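PDB 3GCE: ferredoxin component of carbazole 1,9a-dioxygenase from Nocardioides aromaticivorans, which carries a Rieske [2Fe-2S] cluster and probably passes electrons to the terminal oxygenase component of the carbazole 1,9a-dioxygenase system. Local coordinates for residues L20-P25 / M36-D40; A46-S52 / L93-Y98; H53-L58 / I70-H75. One frame throughout, in Å; residues are numbered along the deposited sequence.

Contact 1. Residues L20-P25 / M36-D40; sequences LKPGVP and MVVRD
A tight turn against the end of a beta strand makes this contact. Residues 20-25 lead into edge strand 26-30, and 36-40 end the central strand 33-40 of the same three-stranded antiparallel sheet. The loop runs antiparallel to the extended strand, with CA atoms closest for Pro22 and Arg39 (4.8 Å) and for Pro25 and Val38 (4.5 Å). Lys21 to Val24 is a type II beta turn, closed by Val24 N to Lys21 O at 3.1 Å. Pro22 (phi/psi -58/140) supplies the fixed phi of the second position, and Gly23 (77/0) the positive phi of the third, easily reached without a side chain. Gly23 N donates to Arg39 O at 2.7 Å. Beside that direct bond one water bridges the gap, donating to Lys21 O and Val24 O (both 2.6 Å) and accepting from Arg39 N at 2.9 Å. The turn thus joins the entry to strand 26-30 to the central strand in this Rieske [2Fe-2S] domain, ahead of the direct Val37-Thr26 strand pairing. Arg39 CA-to-CB points toward the loop, its side chain (m, t, p, t) lying along Leu20 and Pro22: NH1 donates to Leu20 O at 3.1 Å, Pro22 CG lies over one guanidinium face 3.9 Å from Arg39 CZ, and Arg39 CD meets Leu20 CB at 3.6 Å, serving apolar and polar partners together. Leu20 CD2 packs on Val37 CG1 at 3.7 Å. At the other end Pro25, having no NH to pair, offers CA to Val37 O (3.5 Å, a CA-H...O contact); its CB touches Met36 SD at 3.7 Å and Val38 CG2 at 4.2 Å.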
loop_
_atom_site.group_PDB
_atom_site.type_symbol
_atom_site.label_atom_id
_atom_site.label_comp_id
_atom_site.label_asym_id
_atom_site.label_seq_id
_atom_site.Cartn_x
_atom_site.Cartn_y
_atom_site.Cartn_z
ATOM N N LEU A 20 7.141 -10.931 -3.143
ATOM C CA LEU A 20 7.327 -9.603 -2.559
ATOM C C LEU A 20 8.463 -9.601 -1.555
ATOM O O LEU A 20 8.425 -10.328 -0.544
ATOM C CB LEU A 20 6.035 -9.127 -1.877
ATOM C CG LEU A 20 5.023 -8.282 -2.647
ATOM C CD1 LEU A 20 4.567 -8.946 -3.937
ATOM C CD2 LEU A 20 3.837 -7.971 -1.742
ATOM N N LYS A 21 9.470 -8.775 -1.821
ATOM C CA LYS A 21 10.528 -8.551 -0.852
ATOM C C LYS A 21 9.949 -7.825 0.367
ATOM O O LYS A 21 9.264 -6.814 0.222
ATOM C CB LYS A 21 11.682 -7.750 -1.477
ATOM C CG LYS A 21 12.292 -8.423 -2.715
ATOM C CD LYS A 21 13.268 -7.500 -3.479
ATOM C CE LYS A 21 12.536 -6.514 -4.395
ATOM N NZ LYS A 21 13.480 -5.661 -5.179
ATOM N N PRO A 22 10.207 -8.345 1.582
ATOM C CA PRO A 22 9.646 -7.636 2.711
ATOM C C PRO A 22 10.152 -6.199 2.722
ATOM O O PRO A 22 11.318 -5.943 2.389
ATOM C CB PRO A 22 10.162 -8.432 3.911
ATOM C CG PRO A 22 10.346 -9.819 3.363
ATOM C CD PRO A 22 10.955 -9.544 2.013
ATOM N N GLY A 23 9.257 -5.271 3.046
ATOM C CA GLY A 23 9.607 -3.871 3.166
ATOM C C GLY A 23 9.785 -3.121 1.863
ATOM O O GLY A 23 10.072 -1.935 1.901
ATOM N N VAL A 24 9.607 -3.797 0.728
ATOM C CA VAL A 24 9.686 -3.155 -0.583
ATOM C C VAL A 24 8.273 -3.019 -1.194
ATOM O O VAL A 24 7.661 -4.023 -1.604
ATOM C CB VAL A 24 10.626 -3.917 -1.577
ATOM C CG1 VAL A 24 10.721 -3.152 -2.904
ATOM C CG2 VAL A 24 12.016 -4.101 -0.972
ATOM N N PRO A 25 7.759 -1.778 -1.246
ATOM C CA PRO A 25 6.413 -1.506 -1.769
ATOM C C PRO A 25 6.325 -1.687 -3.281
ATOM O O PRO A 25 7.270 -1.374 -3.999
ATOM C CB PRO A 25 6.144 -0.047 -1.385
ATOM C CG PRO A 25 7.342 0.439 -0.652
ATOM C CD PRO A 25 8.455 -0.550 -0.804
ATOM N N MET A 36 -0.981 0.231 -3.757
ATOM C CA MET A 36 0.338 -0.054 -3.225
ATOM C C MET A 36 0.213 -1.206 -2.244
ATOM O O MET A 36 -0.621 -1.162 -1.337
ATOM C CB MET A 36 0.908 1.173 -2.515
ATOM C CG MET A 36 2.395 1.026 -2.136
ATOM S SD MET A 36 2.613 0.662 -0.402
ATOM C CE MET A 36 2.191 2.264 0.162
ATOM N N VAL A 37 1.053 -2.218 -2.437
ATOM C CA VAL A 37 1.076 -3.390 -1.579
ATOM C C VAL A 37 2.478 -3.502 -0.991
ATOM O O VAL A 37 3.457 -3.298 -1.709
ATOM C CB VAL A 37 0.625 -4.655 -2.384
ATOM C CG1 VAL A 37 0.778 -5.932 -1.582
ATOM C CG2 VAL A 37 -0.830 -4.486 -2.780
ATOM N N VAL A 38 2.562 -3.772 0.321
ATOM C CA VAL A 38 3.833 -3.935 0.987
ATOM C C VAL A 38 3.760 -5.010 2.076
ATOM O O VAL A 38 2.785 -5.092 2.825
ATOM C CB VAL A 38 4.348 -2.560 1.543
ATOM C CG1 VAL A 38 3.491 -2.061 2.709
ATOM C CG2 VAL A 38 5.839 -2.638 1.926
ATOM N N ARG A 39 4.787 -5.854 2.120
ATOM C CA ARG A 39 4.942 -6.886 3.146
ATOM C C ARG A 39 5.767 -6.326 4.302
ATOM O O ARG A 39 6.766 -5.625 4.089
ATOM C CB ARG A 39 5.722 -8.077 2.599
ATOM C CG ARG A 39 4.963 -9.121 1.816
ATOM C CD ARG A 39 5.913 -10.317 1.487
ATOM N NE ARG A 39 6.313 -11.097 2.668
ATOM C CZ ARG A 39 7.204 -12.096 2.673
ATOM N NH1 ARG A 39 7.847 -12.458 1.567
ATOM N NH2 ARG A 39 7.459 -12.741 3.798
ATOM N N ASP A 40 5.339 -6.629 5.515
ATOM C CA ASP A 40 6.156 -6.457 6.701
ATOM C C ASP A 40 6.053 -7.771 7.486
ATOM O O ASP A 40 4.947 -8.211 7.822
ATOM C CB ASP A 40 5.634 -5.287 7.541
ATOM C CG ASP A 40 6.500 -5.021 8.783
ATOM O OD1 ASP A 40 7.692 -4.677 8.624
ATOM O OD2 ASP A 40 5.977 -5.171 9.910
HETATM O O HOH W 1 6.811 -5.887 0.059
#

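Contact 2. Residues A46-S52 / L93-Y98; sequences AISNLCS and LPVRAY. With FES (Fe2/s2 (inorganic) cluster), chain B.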
loop_
_atom_site.group_PDB
_atom_site.type_symbol
_atom_site.label_atom_id
_atom_site.label_comp_id
_atom_site.label_asym_id
_atom_site.label_seq_id
_atom_site.Cartn_x
_atom_site.Cartn_y
_atom_site.Cartn_z
ATOM N N ALA A 46 -2.202 -2.932 2.161
ATOM C CA ALA A 46 -2.548 -2.398 0.837
ATOM C C ALA A 46 -3.297 -1.090 1.005
ATOM O O ALA A 46 -4.259 -1.022 1.778
ATOM C CB ALA A 46 -3.412 -3.405 0.078
ATOM N N ILE A 47 -2.854 -0.048 0.294
ATOM C CA ILE A 47 -3.563 1.242 0.297
ATOM C C ILE A 47 -3.522 1.786 -1.112
ATOM O O ILE A 47 -2.765 1.287 -1.940
ATOM C CB ILE A 47 -2.986 2.289 1.333
ATOM C CG1 ILE A 47 -1.492 2.596 1.068
ATOM C CG2 ILE A 47 -3.190 1.768 2.755
ATOM C CD1 ILE A 47 -0.974 3.899 1.782
ATOM N N SER A 48 -4.343 2.791 -1.392
ATOM C CA SER A 48 -4.258 3.470 -2.688
ATOM C C SER A 48 -2.828 3.930 -2.944
ATOM O O SER A 48 -2.154 4.442 -2.042
ATOM C CB SER A 48 -5.169 4.681 -2.738
ATOM O OG SER A 48 -4.878 5.401 -3.935
ATOM N N ASN A 49 -2.370 3.751 -4.179
ATOM C CA ASN A 49 -1.017 4.144 -4.540
ATOM C C ASN A 49 -0.893 5.640 -4.813
ATOM O O ASN A 49 0.206 6.137 -4.978
ATOM C CB ASN A 49 -0.532 3.373 -5.776
ATOM C CG ASN A 49 0.989 3.405 -5.921
ATOM O OD1 ASN A 49 1.705 3.328 -4.934
ATOM N ND2 ASN A 49 1.474 3.515 -7.152
ATOM N N LEU A 50 -2.020 6.334 -4.906
ATOM C CA LEU A 50 -1.995 7.762 -5.212
ATOM C C LEU A 50 -2.017 8.576 -3.956
ATOM O O LEU A 50 -2.961 8.476 -3.176
ATOM C CB LEU A 50 -3.201 8.176 -6.053
ATOM C CG LEU A 50 -2.990 8.339 -7.542
ATOM C CD1 LEU A 50 -2.036 9.544 -7.826
ATOM C CD2 LEU A 50 -2.498 7.016 -8.129
ATOM N N CYS A 51 -1.003 9.419 -3.785
ATOM C CA CYS A 51 -0.942 10.300 -2.616
ATOM C C CYS A 51 -2.163 11.234 -2.625
ATOM O O CYS A 51 -2.585 11.685 -3.697
ATOM C CB CYS A 51 0.361 11.120 -2.654
ATOM S SG CYS A 51 0.592 12.161 -1.212
ATOM N N SER A 52 -2.735 11.525 -1.453
ATOM C CA SER A 52 -3.875 12.439 -1.402
ATOM C C SER A 52 -3.475 13.919 -1.479
ATOM O O SER A 52 -4.338 14.794 -1.683
ATOM C CB SER A 52 -4.667 12.233 -0.112
ATOM O OG SER A 52 -3.877 12.621 0.979
ATOM N N LEU A 93 -5.186 14.331 4.419
ATOM C CA LEU A 93 -6.379 13.539 4.198
ATOM C C LEU A 93 -5.989 12.097 3.936
ATOM O O LEU A 93 -4.979 11.849 3.277
ATOM C CB LEU A 93 -7.227 14.091 3.023
ATOM C CG LEU A 93 -7.957 15.409 3.278
ATOM C CD1 LEU A 93 -8.544 15.966 1.973
ATOM C CD2 LEU A 93 -9.056 15.219 4.309
ATOM N N PRO A 94 -6.779 11.145 4.465
ATOM C CA PRO A 94 -6.448 9.743 4.311
ATOM C C PRO A 94 -6.617 9.260 2.875
ATOM O O PRO A 94 -7.369 9.874 2.073
ATOM C CB PRO A 94 -7.431 9.029 5.275
ATOM C CG PRO A 94 -8.600 9.967 5.364
ATOM C CD PRO A 94 -8.022 11.345 5.235
ATOM N N VAL A 95 -5.912 8.182 2.543
ATOM C CA VAL A 95 -6.186 7.474 1.292
ATOM C C VAL A 95 -6.947 6.195 1.611
ATOM O O VAL A 95 -6.973 5.768 2.765
ATOM C CB VAL A 95 -4.902 7.136 0.509
ATOM C CG1 VAL A 95 -4.204 8.445 -0.001
ATOM C CG2 VAL A 95 -3.959 6.311 1.359
ATOM N N ARG A 96 -7.558 5.596 0.588
ATOM C CA ARG A 96 -8.308 4.333 0.758
ATOM C C ARG A 96 -7.383 3.190 1.158
ATOM O O ARG A 96 -6.278 3.068 0.617
ATOM C CB ARG A 96 -9.018 3.982 -0.532
ATOM C CG ARG A 96 -9.818 2.663 -0.476
ATOM C CD ARG A 96 -10.643 2.529 -1.770
ATOM N NE ARG A 96 -11.711 3.533 -1.813
ATOM C CZ ARG A 96 -12.822 3.487 -1.068
ATOM N NH1 ARG A 96 -13.034 2.455 -0.260
ATOM N NH2 ARG A 96 -13.734 4.456 -1.127
ATOM N N ALA A 97 -7.809 2.415 2.156
ATOM C CA ALA A 97 -7.157 1.186 2.562
ATOM C C ALA A 97 -7.926 0.045 1.921
ATOM O O ALA A 97 -9.166 0.125 1.770
ATOM C CB ALA A 97 -7.168 1.046 4.086
ATOM N N TYR A 98 -7.213 -1.000 1.521
ATOM C CA TYR A 98 -7.844 -2.141 0.835
ATOM C C TYR A 98 -7.706 -3.377 1.688
ATOM O O TYR A 98 -6.662 -3.590 2.256
ATOM C CB TYR A 98 -7.156 -2.395 -0.507
ATOM C CG TYR A 98 -7.551 -1.413 -1.563
ATOM C CD1 TYR A 98 -7.025 -0.109 -1.564
ATOM C CD2 TYR A 98 -8.442 -1.768 -2.569
ATOM C CE1 TYR A 98 -7.380 0.807 -2.577
ATOM C CE2 TYR A 98 -8.796 -0.867 -3.570
ATOM C CZ TYR A 98 -8.272 0.412 -3.564
ATOM O OH TYR A 98 -8.659 1.281 -4.557
HETATM FE FE1 FES B . 2.571 13.228 -1.751
HETATM FE FE2 FES B . 2.763 15.963 -1.892
HETATM S S1 FES B . 3.218 14.656 -0.104
HETATM S S2 FES B . 2.192 14.513 -3.460
HETATM O O HOH W 2 -3.511 15.267 1.876
#
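Two backbone hydrogen bonds flank a single antiparallel bridge here: Tyr98 N donates to Ala46 O at 3.0 Å and Ser48 N to Arg96 O at 2.8 Å. Ile47 and Ala97 between them are a non-hydrogen-bonded pair, CA atoms 4.2 Å apart, so Ile47 is left to pair its backbone with Met36 on the other side of strand 43-48. Arg96 O also receives the Ile47 CA at 3.3 Å as a CA-H...O contact. Beyond the bridge the chain bends in an ST turn, Ser48 OG accepting from Leu50 N at 3.2 Å, a task suited to a short hydroxyl side chain. Asn49 turns away: its ND2 donates to Glu34 and its OD1 accepts from the backbone of Asp59. This turn delivers Cys51 to the cluster, SG to FE1 at 2.3 Å, as the first ligand of the Cys-X-His loop of a Rieske domain, whose His53 follows two residues on. Ser52 then ties that loop to residues 93-98. Its OG donates to Leu93 O at 2.7 Å and accepts from a water 2.8 Å away, and the same water accepts a hydrogen bond from Leu93 N at 3.2 Å. Val95, beta-branched and compact, fills the space between bridge and serine without competing for these bonds: CG2 meets Ile47 CD1 at 3.9 Å, and CG1 meets Ser52 CB at 3.8 Å.

Contact 3. Residues H53-L58 / I70-H75; sequences HAEAYL and IECPLH. With FES (Fe2/s2 (inorganic) cluster), chain B.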
loop_
_atom_site.group_PDB
_atom_site.type_symbol
_atom_site.label_atom_id
_atom_site.label_comp_id
_atom_site.label_asym_id
_atom_site.label_seq_id
_atom_site.Cartn_x
_atom_site.Cartn_y
_atom_site.Cartn_z
ATOM N N HIS A 53 -2.189 14.211 -1.350
ATOM C CA HIS A 53 -1.781 15.601 -1.306
ATOM C C HIS A 53 -1.715 16.210 -2.723
ATOM O O HIS A 53 -2.224 17.305 -2.965
ATOM C CB HIS A 53 -0.452 15.776 -0.540
ATOM C CG HIS A 53 0.124 17.149 -0.678
ATOM N ND1 HIS A 53 1.296 17.397 -1.356
ATOM C CD2 HIS A 53 -0.354 18.354 -0.296
ATOM C CE1 HIS A 53 1.534 18.700 -1.354
ATOM N NE2 HIS A 53 0.538 19.302 -0.727
ATOM N N ALA A 54 -1.066 15.502 -3.639
ATOM C CA ALA A 54 -0.996 15.911 -5.039
ATOM C C ALA A 54 -0.727 14.647 -5.824
ATOM O O ALA A 54 -0.678 13.559 -5.254
ATOM C CB ALA A 54 0.100 16.948 -5.256
ATOM N N GLU A 55 -0.567 14.760 -7.132
ATOM C CA GLU A 55 -0.288 13.565 -7.887
ATOM C C GLU A 55 1.111 13.055 -7.569
ATOM O O GLU A 55 2.110 13.681 -7.934
ATOM C CB GLU A 55 -0.443 13.795 -9.385
ATOM C CG GLU A 55 -0.400 12.488 -10.156
ATOM C CD GLU A 55 -0.029 12.689 -11.606
ATOM O OE1 GLU A 55 -0.063 13.858 -12.071
ATOM O OE2 GLU A 55 0.288 11.679 -12.279
ATOM N N ALA A 56 1.182 11.926 -6.874
ATOM C CA ALA A 56 2.453 11.201 -6.721
ATOM C C ALA A 56 2.151 9.748 -6.395
ATOM O O ALA A 56 1.059 9.447 -5.919
ATOM C CB ALA A 56 3.323 11.826 -5.639
ATOM N N TYR A 57 3.119 8.871 -6.642
ATOM C CA TYR A 57 2.905 7.437 -6.578
ATOM C C TYR A 57 3.690 6.832 -5.418
ATOM O O TYR A 57 4.912 6.795 -5.416
ATOM C CB TYR A 57 3.174 6.770 -7.964
ATOM C CG TYR A 57 2.294 7.441 -8.996
ATOM C CD1 TYR A 57 0.985 6.988 -9.216
ATOM C CD2 TYR A 57 2.725 8.576 -9.686
ATOM C CE1 TYR A 57 0.133 7.631 -10.130
ATOM C CE2 TYR A 57 1.858 9.248 -10.613
ATOM C CZ TYR A 57 0.568 8.740 -10.817
ATOM O OH TYR A 57 -0.313 9.339 -11.688
ATOM N N LEU A 58 2.942 6.399 -4.398
ATOM C CA LEU A 58 3.521 6.055 -3.114
ATOM C C LEU A 58 4.518 4.888 -3.145
ATOM O O LEU A 58 5.484 4.890 -2.397
ATOM C CB LEU A 58 2.407 5.758 -2.097
ATOM C CG LEU A 58 1.465 6.941 -1.836
ATOM C CD1 LEU A 58 0.343 6.472 -0.890
ATOM C CD2 LEU A 58 2.229 8.152 -1.224
ATOM N N ILE A 70 4.438 4.607 4.809
ATOM C CA ILE A 70 4.994 4.853 3.488
ATOM C C ILE A 70 5.187 6.375 3.351
ATOM O O ILE A 70 4.308 7.170 3.686
ATOM C CB ILE A 70 4.063 4.325 2.374
ATOM C CG1 ILE A 70 4.725 4.462 0.989
ATOM C CG2 ILE A 70 2.710 5.086 2.388
ATOM C CD1 ILE A 70 6.007 3.636 0.815
ATOM N N GLU A 71 6.339 6.768 2.843
ATOM C CA GLU A 71 6.666 8.178 2.707
ATOM C C GLU A 71 6.598 8.542 1.226
ATOM O O GLU A 71 7.253 7.905 0.399
ATOM C CB GLU A 71 8.054 8.422 3.264
ATOM C CG GLU A 71 8.618 9.833 3.074
ATOM C CD GLU A 71 10.023 9.942 3.672
ATOM O OE1 GLU A 71 10.641 8.891 3.941
ATOM O OE2 GLU A 71 10.525 11.066 3.873
ATOM N N CYS A 72 5.775 9.534 0.889
ATOM C CA CYS A 72 5.560 9.930 -0.510
ATOM C C CYS A 72 6.892 10.418 -1.109
ATOM O O CYS A 72 7.614 11.178 -0.460
ATOM C CB CYS A 72 4.532 11.073 -0.540
ATOM S SG CYS A 72 4.220 11.769 -2.191
ATOM N N PRO A 73 7.219 10.009 -2.347
ATOM C CA PRO A 73 8.503 10.466 -2.903
ATOM C C PRO A 73 8.571 11.961 -3.273
ATOM O O PRO A 73 9.682 12.507 -3.461
ATOM C CB PRO A 73 8.671 9.614 -4.170
ATOM C CG PRO A 73 7.286 9.253 -4.587
ATOM C CD PRO A 73 6.485 9.117 -3.274
ATOM N N LEU A 74 7.414 12.619 -3.356
ATOM C CA LEU A 74 7.381 13.944 -3.927
ATOM C C LEU A 74 7.546 15.042 -2.878
ATOM O O LEU A 74 8.452 15.873 -3.009
ATOM C CB LEU A 74 6.136 14.152 -4.804
ATOM C CG LEU A 74 6.072 15.460 -5.592
ATOM C CD1 LEU A 74 7.311 15.667 -6.521
ATOM C CD2 LEU A 74 4.746 15.519 -6.375
ATOM N N HIS A 75 6.681 15.071 -1.865
ATOM C CA HIS A 75 6.836 16.058 -0.782
ATOM C C HIS A 75 6.968 15.401 0.588
ATOM O O HIS A 75 6.831 16.068 1.645
ATOM C CB HIS A 75 5.702 17.078 -0.756
ATOM C CG HIS A 75 5.345 17.632 -2.101
ATOM N ND1 HIS A 75 4.165 17.329 -2.734
ATOM C CD2 HIS A 75 5.999 18.494 -2.921
ATOM C CE1 HIS A 75 4.098 17.976 -3.887
ATOM N NE2 HIS A 75 5.208 18.681 -4.034
HETATM FE FE1 FES B . 2.571 13.228 -1.751
HETATM FE FE2 FES B . 2.763 15.963 -1.892
HETATM S S1 FES B . 3.218 14.656 -0.104
HETATM S S2 FES B . 2.192 14.513 -3.460
#
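The two segments run antiparallel but spread apart, their CA atoms 5.1 Å apart at Leu58 and Cys72, 6.3 Å at Ala56 and Leu74, and 8.6 Å at His53 and His75. No hydrogen bond crosses between them; the cluster fills the opening. They belong to the two cluster-binding loops of the Rieske fold: 53-58 begins with the histidine of Cys-X-His, whose cysteine is Cys51, and 70-75 holds all of Cys-X-X-His. Imidazoles from both loops hold FE2, with His53 ND1 and His75 ND1 each 2.1 Å from it. Those two nitrogens lie only 3.2 Å apart because they share the metal, not a proton. The rings, planes at 84°, meet obliquely and are exposed at the tip, consistent with a surface for electron exchange. FE1 sits deeper, bound by Cys72 SG at 2.2 Å and by Cys51. Cys72 SG also accepts a hydrogen bond from Leu74 N at 3.5 Å, a usual way to temper thiolate charge. Ala56 is small enough to press close, its CB 3.6 Å from S2 and Cys72 SG and 3.7 Å from Leu74 CB, while the backbone itself approaches S2 through Ala54 N at 3.4 Å. At the narrow, buried end bulkier Leu58 suits the core, CD2 touching Cys72 CB at 3.8 Å and CB touching Ile70 CG1 at 4.1 Å. Tyr57 OH donates to Glu55 OE2 over a very short 2.5 Å.

Contact 1 comes first along the chain; contact 3 then lies wholly between the two halves of contact 2. Contacts 1 and 2 share one antiparallel sheet, on neighbouring strands 33-40 and 43-48, though their centres are 15 Å apart and on opposite sides of the chain's centre. Contacts 2 and 3, 10 Å between centres, both ligate the cluster, and Asn49 O to Leu58 N (2.8 Å) and Cys51 N to Ala56 O (3.0 Å), both probable hydrogen bonds, join them. Contact 1 is 17 Å from contact 3, centre to centre, yet Met36 CE packs on Ile70 CG1 at 3.5 Å. The sheet thus connects directly to the cluster-bearing tip of the Rieske domain.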